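Local coordinates for protein endo-beta-mannanase (Opitutaceae bacterium TAV5, PDB 7BOB) that hydrolyses beta-1,4-mannosidic bonds as a homotrimeric exo-mannosidase of glycoside hydrolase family 5, active in the hindgut of a wood-feeding termite, at residues V31-Q35 and F60-F66; W206-S212 and N228-P232; N401-E405 and V450-L454; R486-A490 and L542-V546; V558-F562 and W576-Y580. All blocks are in the same frame, centred on the assembly; numbering follows the deposited sequence.

How the contacts relate
The five contacts follow one another along the chain without overlap, and they divide between two domains. Contacts 1 and 2 belong to the (beta/alpha)8 barrel characteristic of family 5, the first where the chain leaves strands 20-23 and 56-62, the second in the long loop before strand 237-241; their centres lie about 30 Å apart. Contacts 3, 4 and 5 fall in the C-terminal alpha/beta domain built round a mixed seven-stranded sheet, where each is about 20 Å from the other two, between centres. Contact 2 comes within about 8 Å of contact 3, between nearest atoms. Contacts 1 and 4 mark far ends of the subunit, with centres about 60 Å apart.

Contact 1. Residues V31-Q35 and F60-F66; sequences VEMWQ and FVRWPDF
Arg-62 and Glu-32 form an end-on salt bridge, two nitrogens to two oxygens. Arg-62 NH1 lies 2.8 Å from Glu-32 OE2, and NH2 bonds OE1, yet the two planes are turned 65° apart, and both oxygens are met from above the carboxylate plane. The arginine reaches this place because its chain folds at chi3 (63°) after an extended start. Its other flank, NE and NH2, makes a side-on salt bridge to Asp-65 of the same segment, NH2 using the syn lone pair of OD1. That oxygen is gripped a second time: Gln-35 NE2 donates to Asp-65 OD1 over 2.8 Å from the anti side, tilted well out of the carboxylate plane. One positive group serves two carboxylates, a salt-bridge network that probably offsets their mutual repulsion and fixes the guanidinium's rotation, while Val-31 O sits over its face.

Trp-34 illustrates how one indole can use its edge and both faces. Its NE1 donates a hydrogen bond to Phe-60 O, 2.7 Å away, in the ring plane and in the carbonyl plane. Phe-66 turns its edge to one indole face, planes at 77°, with CE1 3.5 Å from Trp-34 CE2; Met-33 CE lies against the opposite face. The contact joins the short helix 33-36 to the end of strand 56-62 and helix 63-66; helix 75-89 touches Trp-34 and Phe-66 through Met-77, and helix 124-141 backs Phe-66 through Ile-137.

Contact 2. Residues W206-S212 and N228-P232; sequences WRLGGSS and NPAQP
Gln-231 reaches across to the carbonyl of Arg-207, and with Pro-229 and Ala-230 it loses more surface to the facing segment than any other residue here. Its NE2 lies 3.1 Å from Arg-207 O but approaches from well above the carbonyl plane, so the bond does not follow a lone pair. The chain beyond CG is stretched out (chi2 175°), which carries the amide up to that oxygen; NE2 also serves Gln-199 OE1 of helix 198-201. The in-plane lone pair of Arg-207 O is taken instead by Asn-228 ND2, at 2.9 Å and almost straight. Two side-chain amides therefore grip a single backbone oxygen.

Asn-228 and Gln-231 are the first and last residues of a type I beta turn in the long loop that leads to barrel strand 237-241, and the turn brings their side chains to the same carbonyl. Asn-228 OD1 accepts from Gly-209 N at 2.9 Å, so that one amide bridges two peptide groups of the other segment. Replacing Asn-228 by a leucine would probably leave Gly-209 N without this acceptor and Arg-207 O held by Gln-231 alone of the pair.

Ala-230 points its methyl at the backbone, CB standing 3.6 Å from Arg-207 O and close to Gly-209. A CB on Gly-210 would be tight against Ala-230 N, and the backbone angles of Gly-209 by themselves call for glycine. Pro-229 lies further out, its CG 3.7 Å from the N of poorly ordered Ser-212. A water links the backbones, accepting from Arg-207 N and donating to Ala-230 O.

Contact 3. Residues N401-E405 and V450-L454; sequences NPGNE and VFTGL
Asn-404 lays its amide along the backbone of Phe-451 and satisfies it twice, the tight part of the contact. Phe-451 N donates to Asn-404 OD1 at 2.9 Å, in the plane of the amide and on a lone pair. Asn-404 ND2 returns a bond to Phe-451 O over 2.8 Å, nearly in its own amide plane. A side chain does what a neighbouring strand would do, pairing with both the N-H and the C=O of one residue; ND2 has a further acceptor in His-392 O. The amide and the phenyl ring run past each other in opposite senses, their planes 28° apart, with Asn-404 OD1 3.2 Å from Phe-451 CD2.

Looser contacts lie round this pair, toward the partly exposed Phe-451 and Gly-403. Pro-402 CG rests 3.6 Å from Phe-451 O, and the ring's CD2 lies 3.5 Å from Gly-403 C. A CB on Gly-403 would come about as near, and would jam against the preceding carbonyl, which calls for glycine. Arg-517 approaches the same ring in a cation-pi contact and also bonds Pro-402 O.

Asn-401 shapes the first loop: its OD1 makes an Asx turn with Gly-403 N, extended to an Asx motif by Asn-404 N. Both segments are loops that leave neighbouring parallel strands, 385-389 and 444-448, and end at helix N-caps, Glu-405 and Gly-453: the strand-to-helix connections of an alpha/beta sheet.

Contact 4. Residues R486-A490 and L542-V546; sequences RLVGA and LRHRV
Leu-542 opens the contact from the strand by setting CD1 against two side chains, 3.5 Å from Ala-490 CB and 3.8 Å from Val-488 CG1; the leucine crosses Val-488 at about a right angle. The CB of Arg-543 points away, and its NE bonds Thr-552 OG1 of strand 549-554.

His-544 carries most of the polar contact. Because chi1 is -171°, the imidazole extends from the strand to the end of helix 482-488. ND1 donates to Leu-487 O at 3.1 Å in an almost straight bond that lies in the ring plane, though above the plane of the carbonyl. The neighbouring edge atom, His-544 CE1, lies 3.1 Å from Arg-486 O, near the ring plane as well. Carbonyls in the last turn of the helix thus face the edge of the ring, and this turn packs on strand 539-546 of the mixed sheet in the C-terminal alpha/beta domain. Gly-489 follows with a positive phi, and its CA sits 3.6 Å from the centroid of the His-544 ring in a CH-pi contact. A CB there would clash with the ring and with the preceding carbonyl, which calls for glycine.

Val-546, the last strand residue in the contact, lays CG2 over the opposite face of the imidazole, toward its rim, 4.1 Å from Leu-487 O; His-461 and Val-464 of helix 454-465 lie against the same valine.

Contact 5. Residues V558-F562 and W576-Y580; sequences VEASF and WSAWY
An antiparallel helical hairpin closes the chain of this domain, and its interior holds an aromatic cluster of Phe-562, Trp-576 and Trp-579. The two short segments run at 168° to each other with axes 11.7 Å apart, a wide separation spanned by large rings. Phe-562 is the central one. Its ring lies face to face on the five-membered ring of Trp-576, planes at 14°, with Phe-562 CD1 3.5 Å from Trp-576 CD1. The two side chains slide past each other in opposite directions, which puts each CB over the other's ring: Trp-576 CB is 4.0 Å from the Phe-562 centroid. The far end of the indole passes close to the backbone as well, CH2 at 3.4 Å from Phe-562 O. Were Trp-576 a serine, one face of Phe-562 would probably lose its stacked partner and a gap would open between the helices.

Trp-579 meets the same phenylalanine differently, T-shaped, with the edge of Phe-562 toward the indole face and Phe-562 CZ 4.1 Å from Trp-579 CB. CG of Trp-579 stands opposite its backbone N (chi1 173°), and this sets the indole beside Val-558, whose CG1 lies 3.9 Å from Trp-579 NE1. Tyr-510 and Phe-512 of strand 508-512 meet the Trp-579 ring edge-to-face.

A buried polar pair completes the interface. Glu-559 folds at chi2 to bring its carboxylate to the tyrosine, and its OE2 is also hydrogen-bonded to His-473 ND1. Tyr-580 OH donates to Glu-559 OE2 over 2.6 Å, meeting that oxygen from above the carboxylate plane.

Contact 1. Residues V31-Q35 and F60-F66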
# COMPACT_ATOMS: atom_id res chain seq x y z
N VAL A 31 29.30 -8.31 17.31
CA VAL A 31 28.95 -6.94 17.66
C VAL A 31 29.11 -6.61 19.13
O VAL A 31 28.94 -5.44 19.50
CB VAL A 31 27.48 -6.64 17.29
CG1 VAL A 31 27.27 -6.75 15.80
CG2 VAL A 31 26.53 -7.57 18.06
N GLU A 32 29.36 -7.60 19.98
CA GLU A 32 29.58 -7.35 21.40
C GLU A 32 31.05 -7.04 21.72
O GLU A 32 31.43 -7.11 22.89
CB GLU A 32 29.10 -8.55 22.24
CG GLU A 32 27.56 -8.84 22.14
CD GLU A 32 26.71 -7.61 22.48
OE1 GLU A 32 27.01 -6.96 23.51
OE2 GLU A 32 25.73 -7.27 21.74
N MET A 33 31.85 -6.68 20.71
CA MET A 33 33.30 -6.54 20.88
C MET A 33 33.69 -5.63 22.04
O MET A 33 34.60 -5.95 22.80
CB MET A 33 33.93 -6.01 19.59
CG MET A 33 35.41 -5.72 19.72
SD MET A 33 36.11 -4.95 18.23
CE MET A 33 35.30 -3.35 18.29
N TRP A 34 33.04 -4.47 22.15
CA TRP A 34 33.42 -3.51 23.19
C TRP A 34 33.16 -4.06 24.58
O TRP A 34 33.90 -3.72 25.52
CB TRP A 34 32.68 -2.20 22.98
CG TRP A 34 33.03 -1.56 21.67
CD1 TRP A 34 32.23 -1.46 20.56
CD2 TRP A 34 34.29 -0.97 21.31
NE1 TRP A 34 32.91 -0.82 19.54
CE2 TRP A 34 34.17 -0.51 19.98
CE3 TRP A 34 35.50 -0.77 21.99
CZ2 TRP A 34 35.23 0.13 19.30
CZ3 TRP A 34 36.55 -0.13 21.33
CH2 TRP A 34 36.41 0.31 20.00
N GLN A 35 32.14 -4.91 24.74
CA GLN A 35 31.85 -5.49 26.06
C GLN A 35 32.73 -6.70 26.35
O GLN A 35 33.24 -6.85 27.46
CB GLN A 35 30.37 -5.91 26.14
CG GLN A 35 29.36 -4.79 25.91
CD GLN A 35 29.35 -3.78 27.06
OE1 GLN A 35 29.77 -4.09 28.18
NE2 GLN A 35 28.82 -2.59 26.78
N PHE A 60 33.55 -0.23 14.28
CA PHE A 60 32.32 0.45 14.63
C PHE A 60 32.29 0.81 16.10
O PHE A 60 32.42 -0.07 16.97
CB PHE A 60 31.14 -0.43 14.22
CG PHE A 60 31.28 -0.93 12.83
CD1 PHE A 60 31.01 -0.11 11.76
CD2 PHE A 60 31.80 -2.20 12.59
CE1 PHE A 60 31.18 -0.56 10.44
CE2 PHE A 60 31.98 -2.65 11.31
CZ PHE A 60 31.68 -1.83 10.23
N VAL A 61 32.13 2.10 16.38
CA VAL A 61 31.99 2.59 17.74
C VAL A 61 30.51 2.46 18.10
O VAL A 61 29.69 3.31 17.74
CB VAL A 61 32.50 4.04 17.85
CG1 VAL A 61 32.43 4.56 19.27
CG2 VAL A 61 33.95 4.12 17.33
N ARG A 62 30.14 1.35 18.73
CA ARG A 62 28.73 1.08 19.00
C ARG A 62 28.25 2.00 20.11
O ARG A 62 28.67 1.87 21.27
CB ARG A 62 28.52 -0.39 19.34
CG ARG A 62 27.08 -0.83 19.14
CD ARG A 62 26.88 -2.33 19.35
NE ARG A 62 27.19 -2.74 20.72
CZ ARG A 62 26.78 -3.88 21.26
NH1 ARG A 62 26.04 -4.72 20.55
NH2 ARG A 62 27.10 -4.18 22.50
N TRP A 63 27.37 2.94 19.74
CA TRP A 63 26.91 4.02 20.62
C TRP A 63 26.41 3.57 21.98
O TRP A 63 26.82 4.17 22.98
CB TRP A 63 25.83 4.83 19.89
CG TRP A 63 25.54 6.17 20.48
CD1 TRP A 63 26.13 6.73 21.58
CD2 TRP A 63 24.60 7.14 19.99
NE1 TRP A 63 25.60 7.98 21.81
CE2 TRP A 63 24.66 8.26 20.85
CE3 TRP A 63 23.70 7.16 18.92
CZ2 TRP A 63 23.88 9.39 20.66
CZ3 TRP A 63 22.92 8.29 18.73
CH2 TRP A 63 23.02 9.39 19.61
N PRO A 64 25.51 2.57 22.11
CA PRO A 64 25.10 2.15 23.46
C PRO A 64 26.27 1.78 24.34
O PRO A 64 26.25 2.07 25.55
CB PRO A 64 24.20 0.94 23.20
CG PRO A 64 24.53 0.51 21.76
CD PRO A 64 24.82 1.79 21.06
N ASP A 65 27.31 1.14 23.77
CA ASP A 65 28.46 0.76 24.58
C ASP A 65 29.12 1.98 25.18
O ASP A 65 29.57 1.95 26.33
CB ASP A 65 29.47 -0.02 23.73
CG ASP A 65 28.96 -1.39 23.29
OD1 ASP A 65 28.32 -2.10 24.09
OD2 ASP A 65 29.23 -1.76 22.13
N PHE A 66 29.18 3.08 24.42
CA PHE A 66 30.01 4.22 24.80
C PHE A 66 29.24 5.29 25.56
O PHE A 66 29.87 6.09 26.27
CB PHE A 66 30.65 4.84 23.55
CG PHE A 66 31.85 4.08 23.02
CD1 PHE A 66 31.68 2.93 22.25
CD2 PHE A 66 33.16 4.52 23.30
CE1 PHE A 66 32.79 2.22 21.75
CE2 PHE A 66 34.27 3.81 22.81
CZ PHE A 66 34.09 2.66 22.04

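Contact 2. Residues W206-S212 and N228-P232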
# COMPACT_ATOMS: atom_id res chain seq x y z
N TRP A 206 19.10 10.33 1.91
CA TRP A 206 20.55 10.29 1.71
C TRP A 206 20.78 10.29 0.20
O TRP A 206 20.72 9.25 -0.45
CB TRP A 206 21.16 9.09 2.42
CG TRP A 206 21.16 9.26 3.93
CD1 TRP A 206 20.17 8.88 4.80
CD2 TRP A 206 22.18 9.88 4.73
NE1 TRP A 206 20.51 9.22 6.09
CE2 TRP A 206 21.74 9.84 6.07
CE3 TRP A 206 23.41 10.48 4.43
CZ2 TRP A 206 22.50 10.36 7.13
CZ3 TRP A 206 24.16 10.99 5.47
CH2 TRP A 206 23.71 10.93 6.81
N ARG A 207 21.01 11.48 -0.35
CA ARG A 207 20.85 11.71 -1.78
C ARG A 207 22.16 12.07 -2.46
O ARG A 207 23.04 12.71 -1.87
CB ARG A 207 19.86 12.83 -2.03
CG ARG A 207 18.45 12.51 -1.57
CD ARG A 207 17.62 13.77 -1.49
NE ARG A 207 16.19 13.47 -1.38
CZ ARG A 207 15.24 14.39 -1.36
NH1 ARG A 207 15.57 15.68 -1.43
NH2 ARG A 207 13.96 14.03 -1.29
N LEU A 208 22.26 11.64 -3.71
CA LEU A 208 23.28 12.11 -4.64
C LEU A 208 22.69 13.30 -5.39
O LEU A 208 21.80 13.12 -6.22
CB LEU A 208 23.67 11.02 -5.63
CG LEU A 208 24.08 9.66 -5.06
CD1 LEU A 208 24.27 8.66 -6.18
CD2 LEU A 208 25.37 9.82 -4.26
N GLY A 209 23.17 14.50 -5.11
CA GLY A 209 22.79 15.60 -5.97
C GLY A 209 22.07 16.76 -5.31
O GLY A 209 20.85 16.71 -5.08
N GLY A 210 22.85 17.79 -4.98
CA GLY A 210 22.31 19.10 -4.67
C GLY A 210 23.04 20.16 -5.47
O GLY A 210 23.88 19.86 -6.33
N SER A 211 22.71 21.42 -5.17
CA SER A 211 23.45 22.56 -5.71
C SER A 211 23.92 23.43 -4.55
O SER A 211 23.13 23.82 -3.68
CB SER A 211 22.59 23.37 -6.70
OG SER A 211 21.80 24.33 -6.03
N SER A 212 25.22 23.75 -4.56
CA SER A 212 25.92 24.36 -3.43
C SER A 212 25.31 25.67 -2.94
O SER A 212 25.20 25.90 -1.73
CB SER A 212 27.39 24.58 -3.81
OG SER A 212 28.19 24.79 -2.67
N ASN A 228 29.30 16.80 -2.73
CA ASN A 228 27.89 16.46 -2.87
C ASN A 228 27.09 17.26 -1.85
O ASN A 228 26.82 16.78 -0.74
CB ASN A 228 27.66 14.95 -2.72
CG ASN A 228 26.16 14.56 -2.72
OD1 ASN A 228 25.32 15.27 -3.27
ND2 ASN A 228 25.84 13.44 -2.08
N PRO A 229 26.63 18.47 -2.21
CA PRO A 229 25.96 19.35 -1.23
C PRO A 229 24.70 18.77 -0.59
O PRO A 229 24.27 19.27 0.46
CB PRO A 229 25.63 20.60 -2.05
CG PRO A 229 26.53 20.53 -3.26
CD PRO A 229 26.70 19.07 -3.55
N ALA A 230 24.08 17.74 -1.18
CA ALA A 230 22.93 17.11 -0.54
C ALA A 230 23.34 16.32 0.68
O ALA A 230 22.48 15.96 1.49
CB ALA A 230 22.19 16.19 -1.51
N GLN A 231 24.64 16.06 0.83
CA GLN A 231 25.22 15.45 2.03
C GLN A 231 26.25 16.44 2.57
O GLN A 231 27.46 16.30 2.35
CB GLN A 231 25.84 14.09 1.71
CG GLN A 231 24.81 13.01 1.35
CD GLN A 231 25.44 11.70 0.92
OE1 GLN A 231 26.48 11.31 1.44
NE2 GLN A 231 24.84 11.04 -0.05
N PRO A 232 25.78 17.47 3.28
CA PRO A 232 26.69 18.55 3.68
C PRO A 232 27.77 18.05 4.63
O PRO A 232 27.51 17.25 5.53
CB PRO A 232 25.76 19.55 4.37
CG PRO A 232 24.63 18.69 4.88
CD PRO A 232 24.42 17.67 3.81
O HOH W 1 21.53 13.31 1.71

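Contact 3. Residues N401-E405 and V450-L454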
# COMPACT_ATOMS: atom_id res chain seq x y z
N ASN A 401 10.06 18.21 -9.22
CA ASN A 401 10.34 16.93 -9.88
C ASN A 401 9.18 16.56 -10.80
O ASN A 401 8.03 16.52 -10.34
CB ASN A 401 10.56 15.86 -8.82
CG ASN A 401 11.04 14.53 -9.40
OD1 ASN A 401 10.80 14.19 -10.57
ND2 ASN A 401 11.70 13.75 -8.55
N PRO A 402 9.40 16.30 -12.09
CA PRO A 402 8.29 15.90 -12.96
C PRO A 402 7.73 14.50 -12.70
O PRO A 402 6.81 14.09 -13.39
CB PRO A 402 8.89 16.00 -14.37
CG PRO A 402 10.37 15.91 -14.18
CD PRO A 402 10.63 16.59 -12.86
N GLY A 403 8.25 13.75 -11.72
CA GLY A 403 7.69 12.45 -11.41
C GLY A 403 8.70 11.31 -11.27
O GLY A 403 8.29 10.16 -11.10
N ASN A 404 9.99 11.61 -11.32
CA ASN A 404 11.00 10.56 -11.18
C ASN A 404 11.07 10.05 -9.74
O ASN A 404 10.96 10.82 -8.78
CB ASN A 404 12.37 11.08 -11.63
CG ASN A 404 12.40 11.38 -13.12
OD1 ASN A 404 12.06 10.53 -13.95
ND2 ASN A 404 12.79 12.60 -13.47
N GLU A 405 11.23 8.73 -9.60
CA GLU A 405 11.37 8.07 -8.30
C GLU A 405 12.55 7.12 -8.37
O GLU A 405 12.67 6.34 -9.34
CB GLU A 405 10.10 7.30 -7.92
CG GLU A 405 8.91 8.17 -7.94
CD GLU A 405 7.70 7.52 -7.33
OE1 GLU A 405 7.81 6.37 -6.83
OE2 GLU A 405 6.63 8.16 -7.37
N VAL A 450 12.81 8.33 -18.49
CA VAL A 450 12.69 9.14 -17.29
C VAL A 450 12.08 10.47 -17.68
O VAL A 450 12.08 10.86 -18.86
CB VAL A 450 14.03 9.33 -16.56
CG1 VAL A 450 14.51 8.00 -16.00
CG2 VAL A 450 15.08 9.94 -17.49
N PHE A 451 11.54 11.16 -16.69
CA PHE A 451 10.79 12.38 -16.93
C PHE A 451 11.71 13.59 -16.88
O PHE A 451 12.56 13.71 -15.99
CB PHE A 451 9.67 12.49 -15.90
CG PHE A 451 8.85 11.23 -15.76
CD1 PHE A 451 7.97 10.83 -16.76
CD2 PHE A 451 8.96 10.44 -14.62
CE1 PHE A 451 7.21 9.67 -16.62
CE2 PHE A 451 8.20 9.28 -14.48
CZ PHE A 451 7.33 8.89 -15.48
N THR A 452 11.53 14.48 -17.86
CA THR A 452 12.44 15.59 -18.14
C THR A 452 11.65 16.88 -18.23
O THR A 452 10.66 16.95 -18.97
CB THR A 452 13.17 15.38 -19.47
OG1 THR A 452 12.20 15.24 -20.50
CG2 THR A 452 14.06 14.13 -19.44
N GLY A 453 12.08 17.90 -17.51
CA GLY A 453 11.38 19.17 -17.53
C GLY A 453 11.80 20.04 -18.70
O GLY A 453 12.62 19.67 -19.54
N LEU A 454 11.19 21.23 -18.75
CA LEU A 454 11.43 22.15 -19.85
C LEU A 454 12.91 22.53 -19.97
O LEU A 454 13.46 22.57 -21.07
CB LEU A 454 10.57 23.39 -19.68
CG LEU A 454 10.88 24.48 -20.69
CD1 LEU A 454 10.57 23.95 -22.07
CD2 LEU A 454 10.09 25.73 -20.38

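Contact 4. Residues R486-A490 and L542-V546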
# COMPACT_ATOMS: atom_id res chain seq x y z
N ARG A 486 9.62 20.20 -31.09
CA ARG A 486 10.71 20.63 -31.98
C ARG A 486 11.95 19.75 -31.82
O ARG A 486 12.73 19.63 -32.78
CB ARG A 486 11.08 22.09 -31.72
CG ARG A 486 9.88 23.02 -31.88
CD ARG A 486 10.27 24.49 -31.93
NE ARG A 486 10.79 24.97 -30.64
CZ ARG A 486 10.12 25.77 -29.80
NH1 ARG A 486 8.88 26.18 -30.10
NH2 ARG A 486 10.69 26.14 -28.66
N LEU A 487 12.16 19.15 -30.65
CA LEU A 487 13.33 18.29 -30.47
C LEU A 487 13.08 16.88 -30.99
O LEU A 487 13.91 16.32 -31.71
CB LEU A 487 13.73 18.24 -29.00
CG LEU A 487 15.01 17.45 -28.70
CD1 LEU A 487 16.13 17.84 -29.67
CD2 LEU A 487 15.43 17.69 -27.27
N VAL A 488 11.94 16.29 -30.64
CA VAL A 488 11.63 14.97 -31.17
C VAL A 488 11.37 15.04 -32.67
O VAL A 488 11.74 14.13 -33.43
CB VAL A 488 10.43 14.36 -30.41
CG1 VAL A 488 9.82 13.19 -31.20
CG2 VAL A 488 10.85 13.94 -29.02
N GLY A 489 10.74 16.13 -33.13
CA GLY A 489 10.37 16.28 -34.52
C GLY A 489 8.96 15.82 -34.86
O GLY A 489 8.73 15.37 -35.99
N ALA A 490 8.02 15.93 -33.93
CA ALA A 490 6.67 15.41 -34.09
C ALA A 490 5.78 16.02 -33.02
O ALA A 490 6.27 16.40 -31.95
CB ALA A 490 6.65 13.88 -34.00
N LEU A 542 10.97 7.26 -34.28
CA LEU A 542 11.25 8.43 -35.09
C LEU A 542 12.75 8.73 -35.09
O LEU A 542 13.48 8.36 -34.17
CB LEU A 542 10.49 9.65 -34.59
CG LEU A 542 9.02 9.50 -34.25
CD1 LEU A 542 8.46 10.85 -33.80
CD2 LEU A 542 8.24 8.97 -35.46
N ARG A 543 13.19 9.45 -36.13
CA ARG A 543 14.57 9.91 -36.26
C ARG A 543 14.58 11.34 -36.79
O ARG A 543 14.00 11.61 -37.85
CB ARG A 543 15.40 9.00 -37.18
CG ARG A 543 16.90 9.31 -37.16
CD ARG A 543 17.76 8.10 -37.54
NE ARG A 543 18.00 7.21 -36.41
CZ ARG A 543 18.47 5.97 -36.49
NH1 ARG A 543 18.79 5.44 -37.68
NH2 ARG A 543 18.64 5.25 -35.38
N HIS A 544 15.22 12.24 -36.06
CA HIS A 544 15.12 13.67 -36.33
C HIS A 544 16.51 14.27 -36.24
O HIS A 544 17.16 14.17 -35.20
CB HIS A 544 14.19 14.37 -35.33
CG HIS A 544 13.89 15.79 -35.67
ND1 HIS A 544 13.61 16.75 -34.72
CD2 HIS A 544 13.81 16.43 -36.87
CE1 HIS A 544 13.38 17.90 -35.31
NE2 HIS A 544 13.49 17.74 -36.61
N ARG A 545 16.94 14.92 -37.32
CA ARG A 545 18.23 15.59 -37.30
C ARG A 545 18.03 17.06 -36.93
O ARG A 545 17.09 17.71 -37.42
CB ARG A 545 18.92 15.43 -38.65
CG ARG A 545 19.43 14.01 -38.86
CD ARG A 545 20.55 13.96 -39.93
NE ARG A 545 21.55 15.02 -39.79
CZ ARG A 545 22.58 14.91 -38.96
NH1 ARG A 545 22.73 13.84 -38.23
NH2 ARG A 545 23.49 15.85 -38.83
N VAL A 546 18.85 17.55 -36.01
CA VAL A 546 18.68 18.88 -35.42
C VAL A 546 20.07 19.50 -35.33
O VAL A 546 20.86 19.12 -34.45
CB VAL A 546 18.01 18.83 -34.03
CG1 VAL A 546 18.04 20.19 -33.37
CG2 VAL A 546 16.56 18.34 -34.14

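Contact 5. Residues V558-F562 and W576-Y580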
# COMPACT_ATOMS: atom_id res chain seq x y z
N VAL A 558 10.75 1.18 -23.29
CA VAL A 558 11.58 0.03 -23.65
C VAL A 558 12.00 -0.76 -22.41
O VAL A 558 11.74 -1.96 -22.28
CB VAL A 558 12.81 0.50 -24.46
CG1 VAL A 558 13.75 -0.66 -24.81
CG2 VAL A 558 12.35 1.22 -25.72
N GLU A 559 12.66 -0.07 -21.47
CA GLU A 559 13.21 -0.78 -20.33
C GLU A 559 12.11 -1.43 -19.50
O GLU A 559 12.28 -2.56 -19.02
CB GLU A 559 14.05 0.17 -19.49
CG GLU A 559 15.38 0.51 -20.17
CD GLU A 559 15.22 1.60 -21.22
OE1 GLU A 559 14.12 2.21 -21.30
OE2 GLU A 559 16.19 1.87 -21.94
N ALA A 560 10.98 -0.74 -19.32
CA ALA A 560 9.88 -1.33 -18.57
C ALA A 560 9.35 -2.56 -19.29
O ALA A 560 9.15 -3.61 -18.67
CB ALA A 560 8.76 -0.30 -18.35
N SER A 561 9.10 -2.44 -20.61
CA SER A 561 8.65 -3.59 -21.39
C SER A 561 9.59 -4.78 -21.22
O SER A 561 9.15 -5.90 -20.94
CB SER A 561 8.51 -3.23 -22.87
OG SER A 561 7.84 -2.00 -23.09
N PHE A 562 10.88 -4.55 -21.40
CA PHE A 562 11.84 -5.63 -21.18
C PHE A 562 11.74 -6.18 -19.75
O PHE A 562 11.73 -7.41 -19.55
CB PHE A 562 13.25 -5.13 -21.46
CG PHE A 562 13.52 -4.83 -22.92
CD1 PHE A 562 12.60 -5.20 -23.91
CD2 PHE A 562 14.71 -4.23 -23.30
CE1 PHE A 562 12.86 -4.94 -25.21
CE2 PHE A 562 14.97 -3.96 -24.61
CZ PHE A 562 14.04 -4.32 -25.58
N TRP A 576 17.06 -8.05 -26.53
CA TRP A 576 17.03 -6.82 -25.74
C TRP A 576 18.28 -5.99 -25.99
O TRP A 576 18.22 -4.79 -26.28
CB TRP A 576 16.89 -7.14 -24.25
CG TRP A 576 15.62 -7.81 -23.87
CD1 TRP A 576 14.52 -8.00 -24.67
CD2 TRP A 576 15.31 -8.43 -22.62
NE1 TRP A 576 13.55 -8.68 -23.98
CE2 TRP A 576 14.01 -8.96 -22.72
CE3 TRP A 576 16.01 -8.57 -21.41
CZ2 TRP A 576 13.38 -9.62 -21.65
CZ3 TRP A 576 15.40 -9.24 -20.36
CH2 TRP A 576 14.09 -9.74 -20.48
N SER A 577 19.44 -6.63 -25.91
CA SER A 577 20.68 -5.89 -26.07
C SER A 577 20.88 -5.49 -27.53
O SER A 577 21.30 -4.37 -27.83
CB SER A 577 21.82 -6.75 -25.53
OG SER A 577 23.08 -6.30 -25.96
N ALA A 578 20.52 -6.37 -28.46
CA ALA A 578 20.60 -6.00 -29.88
C ALA A 578 19.73 -4.79 -30.21
O ALA A 578 20.04 -4.05 -31.14
CB ALA A 578 20.20 -7.20 -30.74
N TRP A 579 18.65 -4.57 -29.44
CA TRP A 579 17.80 -3.40 -29.65
C TRP A 579 18.60 -2.10 -29.57
O TRP A 579 18.47 -1.23 -30.44
CB TRP A 579 16.66 -3.37 -28.62
CG TRP A 579 15.87 -2.10 -28.72
CD1 TRP A 579 16.08 -0.94 -28.03
CD2 TRP A 579 14.74 -1.85 -29.58
NE1 TRP A 579 15.15 0.00 -28.40
CE2 TRP A 579 14.32 -0.53 -29.35
CE3 TRP A 579 14.06 -2.62 -30.54
CZ2 TRP A 579 13.24 0.04 -30.03
CZ3 TRP A 579 12.99 -2.05 -31.21
CH2 TRP A 579 12.60 -0.73 -30.96
N TYR A 580 19.40 -1.93 -28.50
CA TYR A 580 20.15 -0.69 -28.36
C TYR A 580 21.15 -0.51 -29.51
O TYR A 580 21.33 0.61 -30.01
CB TYR A 580 20.89 -0.64 -27.02
CG TYR A 580 19.98 -0.53 -25.84
CD1 TYR A 580 19.56 0.72 -25.37
CD2 TYR A 580 19.52 -1.66 -25.20
CE1 TYR A 580 18.71 0.83 -24.30
CE2 TYR A 580 18.68 -1.57 -24.13
CZ TYR A 580 18.28 -0.32 -23.68
OH TYR A 580 17.44 -0.25 -22.62